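Local structure of alpha-L-rhamnosidase (Aspergillus terreus, 6GSZ) at residues G167-A172 with N185-T190; Y150-G155 with M171-Q176; P307-V312 with V422-E427; I200-G205 with L227-L232. The protein probably hydrolyses terminal non-reducing alpha-L-rhamnose residues from alpha-L-rhamnosides, as a calcium-binding glycosidase. All coordinates share one frame; numbering follows the deposited sequence.

Interaction 1: G167-A172 with N185-T190. With CA (calcium ion), chain L.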
# COMPACT_ATOMS: atom_id res chain seq x y z
N GLY A 167 -14.88 -4.89 16.05
CA GLY A 167 -13.91 -4.07 15.35
C GLY A 167 -14.46 -3.36 14.14
O GLY A 167 -15.65 -3.44 13.83
N ASP A 168 -13.56 -2.72 13.41
CA ASP A 168 -13.88 -1.94 12.21
C ASP A 168 -13.01 -2.34 11.01
O ASP A 168 -12.83 -1.57 10.05
CB ASP A 168 -13.77 -0.45 12.49
CG ASP A 168 -12.39 -0.00 12.92
OD1 ASP A 168 -11.48 -0.84 12.96
OD2 ASP A 168 -12.25 1.20 13.21
N HIS A 169 -12.44 -3.55 11.06
CA HIS A 169 -11.70 -4.07 9.94
C HIS A 169 -12.65 -4.66 8.91
O HIS A 169 -13.58 -5.45 9.27
CB HIS A 169 -10.70 -5.16 10.35
CG HIS A 169 -9.73 -4.82 11.42
ND1 HIS A 169 -8.67 -5.66 11.68
CD2 HIS A 169 -9.70 -3.84 12.35
CE1 HIS A 169 -7.98 -5.15 12.70
NE2 HIS A 169 -8.60 -4.06 13.15
N VAL A 170 -12.41 -4.40 7.63
CA VAL A 170 -13.19 -5.00 6.56
C VAL A 170 -12.23 -5.77 5.66
O VAL A 170 -11.00 -5.63 5.75
CB VAL A 170 -14.02 -3.97 5.77
CG1 VAL A 170 -15.05 -3.34 6.66
CG2 VAL A 170 -13.14 -2.94 5.10
N MET A 171 -12.77 -6.62 4.79
CA MET A 171 -11.97 -7.51 3.95
C MET A 171 -10.88 -8.22 4.76
O MET A 171 -9.73 -8.39 4.33
CB MET A 171 -11.40 -6.78 2.73
CG MET A 171 -12.48 -6.11 1.88
SD MET A 171 -13.70 -7.21 1.21
CE MET A 171 -12.78 -7.94 -0.12
N ALA A 172 -11.24 -8.68 5.97
CA ALA A 172 -10.33 -9.24 6.94
C ALA A 172 -10.25 -10.75 6.79
O ALA A 172 -11.30 -11.39 6.62
CB ALA A 172 -10.79 -8.88 8.33
N ASN A 185 -6.36 -11.69 13.50
CA ASN A 185 -6.63 -10.41 14.12
C ASN A 185 -6.98 -10.55 15.59
O ASN A 185 -7.53 -11.57 16.01
CB ASN A 185 -7.66 -9.60 13.36
CG ASN A 185 -7.31 -9.50 11.89
OD1 ASN A 185 -8.08 -9.91 11.00
ND2 ASN A 185 -6.11 -9.00 11.62
N THR A 186 -6.70 -9.51 16.36
CA THR A 186 -6.97 -9.44 17.77
C THR A 186 -7.85 -8.22 18.06
O THR A 186 -7.55 -7.09 17.61
CB THR A 186 -5.66 -9.33 18.57
OG1 THR A 186 -4.83 -10.45 18.27
CG2 THR A 186 -5.95 -9.30 20.06
N TYR A 187 -8.92 -8.43 18.85
CA TYR A 187 -9.83 -7.36 19.20
C TYR A 187 -10.06 -7.35 20.71
O TYR A 187 -10.20 -8.42 21.35
CB TYR A 187 -11.18 -7.57 18.51
CG TYR A 187 -11.09 -7.61 17.01
CD1 TYR A 187 -11.03 -6.44 16.25
CD2 TYR A 187 -11.06 -8.82 16.32
CE1 TYR A 187 -10.93 -6.47 14.87
CE2 TYR A 187 -11.01 -8.85 14.93
CZ TYR A 187 -10.98 -7.69 14.18
OH TYR A 187 -10.97 -7.72 12.82
N ASP A 188 -10.20 -6.15 21.25
CA ASP A 188 -10.62 -5.97 22.64
C ASP A 188 -12.15 -5.95 22.68
O ASP A 188 -12.78 -5.00 22.22
CB ASP A 188 -10.02 -4.71 23.22
CG ASP A 188 -10.49 -4.40 24.63
OD1 ASP A 188 -11.34 -5.14 25.16
OD2 ASP A 188 -9.98 -3.38 25.20
N VAL A 189 -12.74 -7.05 23.12
CA VAL A 189 -14.20 -7.22 23.11
C VAL A 189 -14.78 -7.10 24.53
O VAL A 189 -15.94 -7.46 24.76
CB VAL A 189 -14.62 -8.52 22.42
CG1 VAL A 189 -14.15 -8.54 20.99
CG2 VAL A 189 -14.17 -9.75 23.17
N THR A 190 -14.04 -6.53 25.47
CA THR A 190 -14.46 -6.36 26.86
C THR A 190 -15.87 -5.77 26.94
O THR A 190 -16.70 -6.28 27.71
CB THR A 190 -13.50 -5.43 27.60
OG1 THR A 190 -12.20 -6.02 27.51
CG2 THR A 190 -13.85 -5.27 29.07
CA CA L . -9.49 -1.14 24.90
O HOH W 1 -13.20 -5.97 12.53
O HOH W 2 -7.90 -7.17 9.43
O HOH W 3 -11.90 -1.74 26.00
O HOH W 4 -9.44 -0.74 27.52
O HOH W 5 -7.49 -1.93 25.93
O HOH W 6 -11.59 -1.15 23.09
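Tyr187 turns its ring edge to the face of His169 in a T-shaped aromatic pair, which joins the loop 167-172 to strand 182-188 of the N-terminal domain's beta-sandwich. The ring centroids are 4.9 Å apart and the planes stand at 59°, with Tyr187 CE1 3.7 Å above the imidazole plane of His169 and over its centre. Both side chains place CG anti to the carbonyl carbon, and they reach toward each other tip to tip. Gly167, without a side chain, lets the loop backbone approach the tyrosine, its CA lying 3.8 Å from Tyr187 CD1. Ala172 CB rests on the amide oxygen of Asn185.

Two waters link polar atoms around the pair. Water 1 accepts from His169 N at 2.9 Å and bonds weakly to Tyr187 OH; water 2 lies 2.8 Å from His169 ND1 and donates weakly to Asn185 OD1. Further out, the hydroxyl of Tyr157 is hydrogen-bonded to both Tyr187 OH and Asn185 OD1, holding the ends of two strand side chains together. Asp168 OD1 lies in plane at the edge of the His169 ring and forms a salt bridge with Arg310. At the far end of the strand, Asp188 OD1 accepts from Thr190 N, making an Asx turn, and also from Thr190 OG1, while Asp188 OD2 coordinates a calcium ion at 2.3 Å alongside four waters.

Interaction 2: Y150-G155 with M171-Q176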
# COMPACT_ATOMS: atom_id res chain seq x y z
N TYR A 150 -9.55 -13.52 19.17
CA TYR A 150 -8.50 -13.82 18.23
C TYR A 150 -9.14 -14.59 17.08
O TYR A 150 -9.88 -15.57 17.34
CB TYR A 150 -7.44 -14.68 18.90
CG TYR A 150 -6.86 -14.05 20.13
CD1 TYR A 150 -5.89 -13.08 20.02
CD2 TYR A 150 -7.24 -14.42 21.40
CE1 TYR A 150 -5.31 -12.51 21.14
CE2 TYR A 150 -6.65 -13.86 22.53
CZ TYR A 150 -5.67 -12.89 22.40
OH TYR A 150 -5.12 -12.39 23.56
N ILE A 151 -9.01 -14.13 15.83
CA ILE A 151 -9.86 -14.67 14.79
C ILE A 151 -9.22 -14.53 13.42
O ILE A 151 -8.57 -13.52 13.12
CB ILE A 151 -11.23 -13.96 14.85
CG1 ILE A 151 -12.20 -14.49 13.79
CG2 ILE A 151 -11.10 -12.45 14.82
CD1 ILE A 151 -13.66 -14.16 14.05
N THR A 152 -9.45 -15.53 12.59
CA THR A 152 -9.16 -15.46 11.19
C THR A 152 -10.12 -16.37 10.43
O THR A 152 -10.95 -17.06 11.01
CB THR A 152 -7.70 -15.80 10.86
OG1 THR A 152 -7.42 -15.36 9.53
CG2 THR A 152 -7.36 -17.26 11.00
N ALA A 153 -10.00 -16.35 9.10
CA ALA A 153 -10.84 -17.21 8.27
C ALA A 153 -10.02 -17.80 7.15
O ALA A 153 -9.00 -17.21 6.70
CB ALA A 153 -11.96 -16.40 7.67
N LEU A 154 -10.49 -18.95 6.67
CA LEU A 154 -10.10 -19.47 5.38
C LEU A 154 -11.09 -18.86 4.39
O LEU A 154 -12.15 -19.45 4.09
CB LEU A 154 -10.11 -20.99 5.41
CG LEU A 154 -8.91 -21.68 6.05
CD1 LEU A 154 -8.68 -21.25 7.48
CD2 LEU A 154 -9.08 -23.19 5.91
N GLY A 155 -10.83 -17.63 4.01
CA GLY A 155 -11.77 -16.73 3.40
C GLY A 155 -11.63 -15.38 4.02
O GLY A 155 -10.49 -14.90 4.23
N MET A 171 -12.77 -6.62 4.79
CA MET A 171 -11.97 -7.51 3.95
C MET A 171 -10.88 -8.22 4.76
O MET A 171 -9.73 -8.39 4.33
CB MET A 171 -11.40 -6.78 2.73
CG MET A 171 -12.48 -6.11 1.88
SD MET A 171 -13.70 -7.21 1.21
CE MET A 171 -12.78 -7.94 -0.12
N ALA A 172 -11.24 -8.68 5.97
CA ALA A 172 -10.33 -9.24 6.94
C ALA A 172 -10.25 -10.75 6.79
O ALA A 172 -11.30 -11.39 6.62
CB ALA A 172 -10.79 -8.88 8.33
N PRO A 173 -9.08 -11.39 6.89
CA PRO A 173 -7.78 -10.82 7.29
C PRO A 173 -6.91 -10.27 6.17
O PRO A 173 -5.77 -9.89 6.45
CB PRO A 173 -7.11 -12.06 7.92
CG PRO A 173 -7.56 -13.20 7.01
CD PRO A 173 -9.00 -12.85 6.79
N GLY A 174 -7.43 -10.16 4.95
CA GLY A 174 -6.64 -9.65 3.84
C GLY A 174 -6.00 -10.80 3.07
O GLY A 174 -6.34 -11.98 3.32
N TRP A 175 -5.13 -10.47 2.13
CA TRP A 175 -4.53 -11.43 1.23
C TRP A 175 -3.05 -11.65 1.55
O TRP A 175 -2.21 -10.79 1.23
CB TRP A 175 -4.72 -11.03 -0.23
CG TRP A 175 -4.36 -12.13 -1.19
CD1 TRP A 175 -4.04 -13.42 -0.89
CD2 TRP A 175 -4.30 -12.02 -2.62
NE1 TRP A 175 -3.82 -14.14 -2.04
CE2 TRP A 175 -3.96 -13.30 -3.12
CE3 TRP A 175 -4.51 -10.97 -3.52
CZ2 TRP A 175 -3.86 -13.56 -4.47
CZ3 TRP A 175 -4.38 -11.22 -4.86
CH2 TRP A 175 -4.09 -12.51 -5.33
N GLN A 176 -2.73 -12.76 2.22
CA GLN A 176 -1.36 -13.22 2.45
C GLN A 176 -1.09 -14.39 1.49
O GLN A 176 -2.03 -15.02 0.98
CB GLN A 176 -1.13 -13.63 3.91
CG GLN A 176 -1.34 -12.47 4.89
CD GLN A 176 -2.78 -12.30 5.34
OE1 GLN A 176 -3.42 -13.28 5.78
NE2 GLN A 176 -3.34 -11.09 5.30
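Thr152 and Pro173 mark the nearest backbone approach, with their CA atoms 6.2 Å apart. Strand 144-154 belongs to one sheet of the N-terminal domain's beta-sandwich, and the loop before strand 182-188 packs against its end. A cis peptide bond precedes Pro173; Gly155, at a positive phi of 136°, follows the strand, and its O lies 3.6 Å from Pro173 CD. The pyrrolidine ring and the threonine side chain cross at about a right angle. Thr152 OG1, anti to its own backbone N, touches Pro173 CG at 3.3 Å and Pro173 CB at 3.7 Å. The loop is also braced from within: Gln176 NE2 donates to Pro173 O over 2.9 Å, from above the carbonyl plane. Trp175, farther along the loop, stacks on Trp208.

Across the interface the ring carbons of Pro173 meet oxygen atoms, so the cohesion is van der Waals with perhaps a weak C-H to oxygen component. Ala153 N is a buried polar atom for which the model offers no partner. The two segments share no direct polar bond; both are tied instead to Glu183 of strand 182-188, Thr152 OG1 to its O and Gln176 OE1 to its N.

Interaction 3: P307-V312 with V422-E427. With EDO (1,2-ethanediol), chain B; ACT (acetate ion), chain C.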
# COMPACT_ATOMS: atom_id res chain seq x y z
N PRO A 307 -1.31 -1.99 9.12
CA PRO A 307 -2.67 -1.67 9.51
C PRO A 307 -3.65 -2.47 8.67
O PRO A 307 -3.31 -2.99 7.61
CB PRO A 307 -2.78 -0.18 9.17
CG PRO A 307 -1.88 -0.02 7.99
CD PRO A 307 -0.72 -0.98 8.20
N PRO A 308 -4.89 -2.59 9.16
CA PRO A 308 -5.93 -3.32 8.45
C PRO A 308 -6.55 -2.48 7.34
O PRO A 308 -6.37 -1.28 7.24
CB PRO A 308 -6.97 -3.58 9.55
CG PRO A 308 -6.86 -2.39 10.44
CD PRO A 308 -5.39 -2.04 10.43
N VAL A 309 -7.37 -3.17 6.54
CA VAL A 309 -8.26 -2.49 5.58
C VAL A 309 -9.46 -1.99 6.38
O VAL A 309 -10.05 -2.74 7.17
CB VAL A 309 -8.66 -3.43 4.43
CG1 VAL A 309 -9.63 -2.74 3.47
CG2 VAL A 309 -7.41 -3.90 3.67
N ARG A 310 -9.83 -0.73 6.17
CA ARG A 310 -10.95 -0.10 6.82
C ARG A 310 -11.76 0.70 5.80
O ARG A 310 -11.31 1.01 4.70
CB ARG A 310 -10.50 0.86 7.92
CG ARG A 310 -9.84 0.17 9.11
CD ARG A 310 -9.92 1.03 10.38
NE ARG A 310 -9.32 0.42 11.54
CZ ARG A 310 -8.04 0.55 11.91
NH1 ARG A 310 -7.22 1.34 11.23
NH2 ARG A 310 -7.63 -0.13 12.99
N ARG A 311 -12.98 1.02 6.25
CA ARG A 311 -13.78 2.04 5.64
C ARG A 311 -13.20 3.37 6.11
O ARG A 311 -13.46 3.82 7.22
CB ARG A 311 -15.25 1.88 6.06
CG ARG A 311 -15.88 0.53 5.75
CD ARG A 311 -17.09 0.22 6.64
NE ARG A 311 -18.27 1.02 6.30
CZ ARG A 311 -18.71 2.08 6.99
NH1 ARG A 311 -18.04 2.53 8.06
NH2 ARG A 311 -19.83 2.68 6.59
N VAL A 312 -12.35 3.95 5.26
CA VAL A 312 -11.54 5.08 5.69
C VAL A 312 -12.32 6.39 5.59
O VAL A 312 -12.11 7.29 6.43
CB VAL A 312 -10.22 5.12 4.89
CG1 VAL A 312 -9.38 6.32 5.20
CG2 VAL A 312 -9.42 3.88 5.21
N VAL A 422 -12.37 2.45 0.71
CA VAL A 422 -11.85 1.32 1.47
C VAL A 422 -10.40 1.09 1.02
O VAL A 422 -10.15 0.95 -0.16
CB VAL A 422 -12.73 0.09 1.24
CG1 VAL A 422 -12.18 -1.14 1.96
CG2 VAL A 422 -14.19 0.31 1.62
N HIS A 423 -9.49 0.98 2.00
CA HIS A 423 -8.10 0.63 1.72
C HIS A 423 -7.37 0.34 3.03
O HIS A 423 -7.91 0.57 4.13
CB HIS A 423 -7.34 1.71 0.91
CG HIS A 423 -7.28 3.07 1.51
ND1 HIS A 423 -6.35 3.41 2.48
CD2 HIS A 423 -8.01 4.19 1.25
CE1 HIS A 423 -6.51 4.72 2.80
NE2 HIS A 423 -7.50 5.24 2.03
N SER A 424 -6.11 -0.13 2.88
CA SER A 424 -5.26 -0.31 4.05
C SER A 424 -5.05 1.03 4.76
O SER A 424 -4.63 2.01 4.12
CB SER A 424 -3.94 -0.94 3.64
OG SER A 424 -4.14 -2.28 3.21
N ASP A 425 -5.32 1.07 6.06
CA ASP A 425 -5.50 2.34 6.78
C ASP A 425 -4.17 2.85 7.36
O ASP A 425 -3.97 2.89 8.54
CB ASP A 425 -6.59 2.23 7.84
CG ASP A 425 -7.06 3.54 8.44
OD1 ASP A 425 -6.73 4.61 7.90
OD2 ASP A 425 -7.70 3.47 9.50
N MET A 426 -3.26 3.18 6.44
CA MET A 426 -1.94 3.68 6.78
C MET A 426 -2.04 5.13 7.25
O MET A 426 -2.90 5.88 6.86
CB MET A 426 -1.05 3.59 5.53
CG MET A 426 -0.79 2.15 5.05
SD MET A 426 0.01 2.13 3.44
CE MET A 426 -1.24 2.89 2.42
N GLU A 427 -1.04 5.54 8.04
CA GLU A 427 -0.97 6.93 8.50
C GLU A 427 -0.51 7.82 7.33
O GLU A 427 0.52 7.54 6.72
CB GLU A 427 -0.00 7.05 9.66
CG GLU A 427 0.04 8.44 10.24
CD GLU A 427 0.91 8.58 11.49
OE1 GLU A 427 1.81 7.72 11.72
OE2 GLU A 427 0.65 9.54 12.26
C1 EDO B . -0.50 -5.40 5.52
O1 EDO B . -1.65 -5.77 4.68
C2 EDO B . -0.85 -4.50 6.71
O2 EDO B . -0.72 -3.05 6.42
C ACT C . -9.17 8.83 2.36
O ACT C . -8.41 7.84 2.13
OXT ACT C . -10.10 9.25 1.58
CH3 ACT C . -8.94 9.59 3.65
O HOH W 7 -4.09 -3.97 5.24
O HOH W 8 -4.62 1.83 11.63
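Arg310 and Asp425 cross obliquely, their guanidinium and carboxylate planes 82° apart, in a salt bridge linking strand 309-312 to the residue just past strand 422-424. Extended from CG to NE, the arginine brings NH1 to 2.8 Å from Asp425 OD2, met on the anti side, 28° out of the carboxylate plane. Pro308 CG lies 3.4 Å above the guanidinium plane of Arg310, over its centre, so Pro308 backs one face of the charged group. Val312 and His423 cross at about a right angle, in a CH-pi contact with Val312 CG2 3.9 Å from the imidazole centroid. That ring is held at both nitrogens: His423 ND1 donates to Ser424 O at 2.8 Å, and His423 NE2 to an acetate, probably from the crystallisation liquor, almost straight at 175°, consistent with a protonated imidazole. On the opposite face of the sheet Val309 CG1 presses on Val422 CG1 at 3.4 Å, a tight pair.

Arg310 and His423 form the antiparallel hydrogen-bonded pair, and the inverse gamma turn centred on Asp425 takes the chain out of the sheet. Strand 309-315 is outermost, with 417-424 next and 339-344 beyond; helix 437-453 meets His423 through Arg451 and Met426 through Met450.

Interaction 4: I200-G205 with L227-L232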
# COMPACT_ATOMS: atom_id res chain seq x y z
N ILE A 200 -21.84 -15.28 19.96
CA ILE A 200 -20.94 -14.81 18.89
C ILE A 200 -21.46 -15.39 17.59
O ILE A 200 -21.83 -16.59 17.52
CB ILE A 200 -19.47 -15.16 19.16
CG1 ILE A 200 -18.59 -14.69 18.02
CG2 ILE A 200 -19.27 -16.63 19.42
CD1 ILE A 200 -17.12 -14.57 18.39
N GLY A 201 -21.55 -14.54 16.57
CA GLY A 201 -21.87 -14.96 15.21
C GLY A 201 -20.80 -14.45 14.25
O GLY A 201 -20.35 -13.30 14.38
N VAL A 202 -20.38 -15.27 13.30
CA VAL A 202 -19.37 -14.85 12.34
C VAL A 202 -19.84 -15.26 10.94
O VAL A 202 -20.27 -16.43 10.73
CB VAL A 202 -17.99 -15.50 12.60
CG1 VAL A 202 -16.95 -14.88 11.66
CG2 VAL A 202 -17.55 -15.31 14.05
N THR A 203 -19.81 -14.35 9.99
CA THR A 203 -20.06 -14.66 8.62
C THR A 203 -18.74 -14.80 7.89
O THR A 203 -17.87 -13.91 8.05
CB THR A 203 -20.92 -13.62 7.91
OG1 THR A 203 -22.14 -13.42 8.63
CG2 THR A 203 -21.24 -14.05 6.48
N VAL A 204 -18.55 -15.87 7.13
CA VAL A 204 -17.36 -16.14 6.35
C VAL A 204 -17.70 -16.16 4.88
O VAL A 204 -18.60 -16.87 4.48
CB VAL A 204 -16.63 -17.42 6.77
CG1 VAL A 204 -15.42 -17.73 5.89
CG2 VAL A 204 -16.23 -17.35 8.23
N GLY A 205 -16.95 -15.41 4.08
CA GLY A 205 -16.99 -15.38 2.63
C GLY A 205 -15.71 -15.88 2.00
O GLY A 205 -14.73 -16.11 2.71
N LEU A 227 -15.11 -22.88 2.98
CA LEU A 227 -15.06 -21.76 3.90
C LEU A 227 -14.81 -22.26 5.33
O LEU A 227 -15.40 -23.22 5.77
CB LEU A 227 -16.37 -20.98 3.87
CG LEU A 227 -16.78 -20.42 2.52
CD1 LEU A 227 -18.07 -19.63 2.60
CD2 LEU A 227 -15.70 -19.58 1.93
N GLY A 228 -13.88 -21.61 6.03
CA GLY A 228 -13.49 -22.01 7.36
C GLY A 228 -13.31 -20.84 8.31
O GLY A 228 -12.97 -19.74 7.88
N LEU A 229 -13.49 -21.11 9.61
CA LEU A 229 -13.38 -20.09 10.66
C LEU A 229 -12.46 -20.64 11.76
O LEU A 229 -12.60 -21.77 12.21
CB LEU A 229 -14.77 -19.87 11.28
CG LEU A 229 -14.81 -18.98 12.52
CD1 LEU A 229 -14.36 -17.57 12.21
CD2 LEU A 229 -16.17 -19.01 13.16
N LEU A 230 -11.51 -19.80 12.22
CA LEU A 230 -10.76 -20.08 13.44
C LEU A 230 -11.00 -18.92 14.40
O LEU A 230 -10.73 -17.76 14.04
CB LEU A 230 -9.27 -20.19 13.11
CG LEU A 230 -8.34 -20.44 14.32
CD1 LEU A 230 -8.64 -21.81 14.96
CD2 LEU A 230 -6.88 -20.33 13.91
N SER A 231 -11.38 -19.22 15.65
CA SER A 231 -11.77 -18.18 16.61
C SER A 231 -11.41 -18.65 18.03
O SER A 231 -11.70 -19.78 18.36
CB SER A 231 -13.25 -17.88 16.46
OG SER A 231 -13.71 -16.83 17.31
N LEU A 232 -10.88 -17.76 18.85
CA LEU A 232 -10.75 -18.01 20.26
C LEU A 232 -11.14 -16.73 21.00
O LEU A 232 -10.50 -15.68 20.80
CB LEU A 232 -9.31 -18.42 20.62
CG LEU A 232 -9.09 -18.74 22.10
CD1 LEU A 232 -9.90 -19.98 22.49
CD2 LEU A 232 -7.59 -18.86 22.41
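Val204 settles into the hollow above Gly228, between the side chains of Leu227 and Leu229. Its CG1 reaches 3.7 Å from Gly228 O and also touches Leu227 CB at 3.9 Å, while Val204 CG2 faces Leu229 CB at 4.2 Å. The peptide oxygen Gly228 O forms the floor of this hollow. In return Leu227 projects past Val204 in the opposite direction, its two methyls lying against the carbonyls of the other strand: CD1 lies 3.4 Å from Val204 O, and CD2 3.7 Å from Gly205 O. The next bump is Leu229, whose CG is anti to the backbone N (chi1 172°). Its forked end meets Val202 obliquely, Leu229 CD1 against Val202 CG1 at 3.8 Å and Leu229 CD2 against Val202 CB and CG2, so that the leucine fork straddles the valine branch point.

These residues face each other across the interior of a beta-sandwich, in which strand 196-205 belongs to one five-stranded sheet and strand 228-237 to the other. The short strand axes come within 7.7 Å at 139°, and the side chains that meet are every second residue along each segment: Ile200, Val202 and Val204 against Leu227, Leu229 and Ser231, Leu227 standing just before its strand begins. Ile200 CD1 comes only to 4.2 Å from Ser231 OG, and Ser231 has a second conformer, so this contact is less certain. Phe134, from the first sheet, presses on both Val204 and Leu229; Ile151, from the second, touches Val202 and Leu229. Trp251, from a loop, touches Ile200 and Leu229.

In the fold
Interactions 1, 2 and 4 lie within the Alpha-L-rhamnosidase N-terminal domain, and each place one segment in the sheet in which strands 182-188, 144-154 and 228-237 are neighbours. Interactions 1 and 2, with centres about 11 Å apart, share the loop residues Met171 and Ala172; interaction 4, its centre about 10 Å from that of interaction 2, lies where this sheet faces strand 196-205. Interaction 3 comes last in the chain, its centre about 13 Å from that of interaction 1, to which Asp168–Arg310 and Val170–Val309 join it. Its second segment, 110 residues on, leads by way of strand 430-434 to helix 437-453. The contacts run from the sandwich core through loop 167-176 to the border with the helical region.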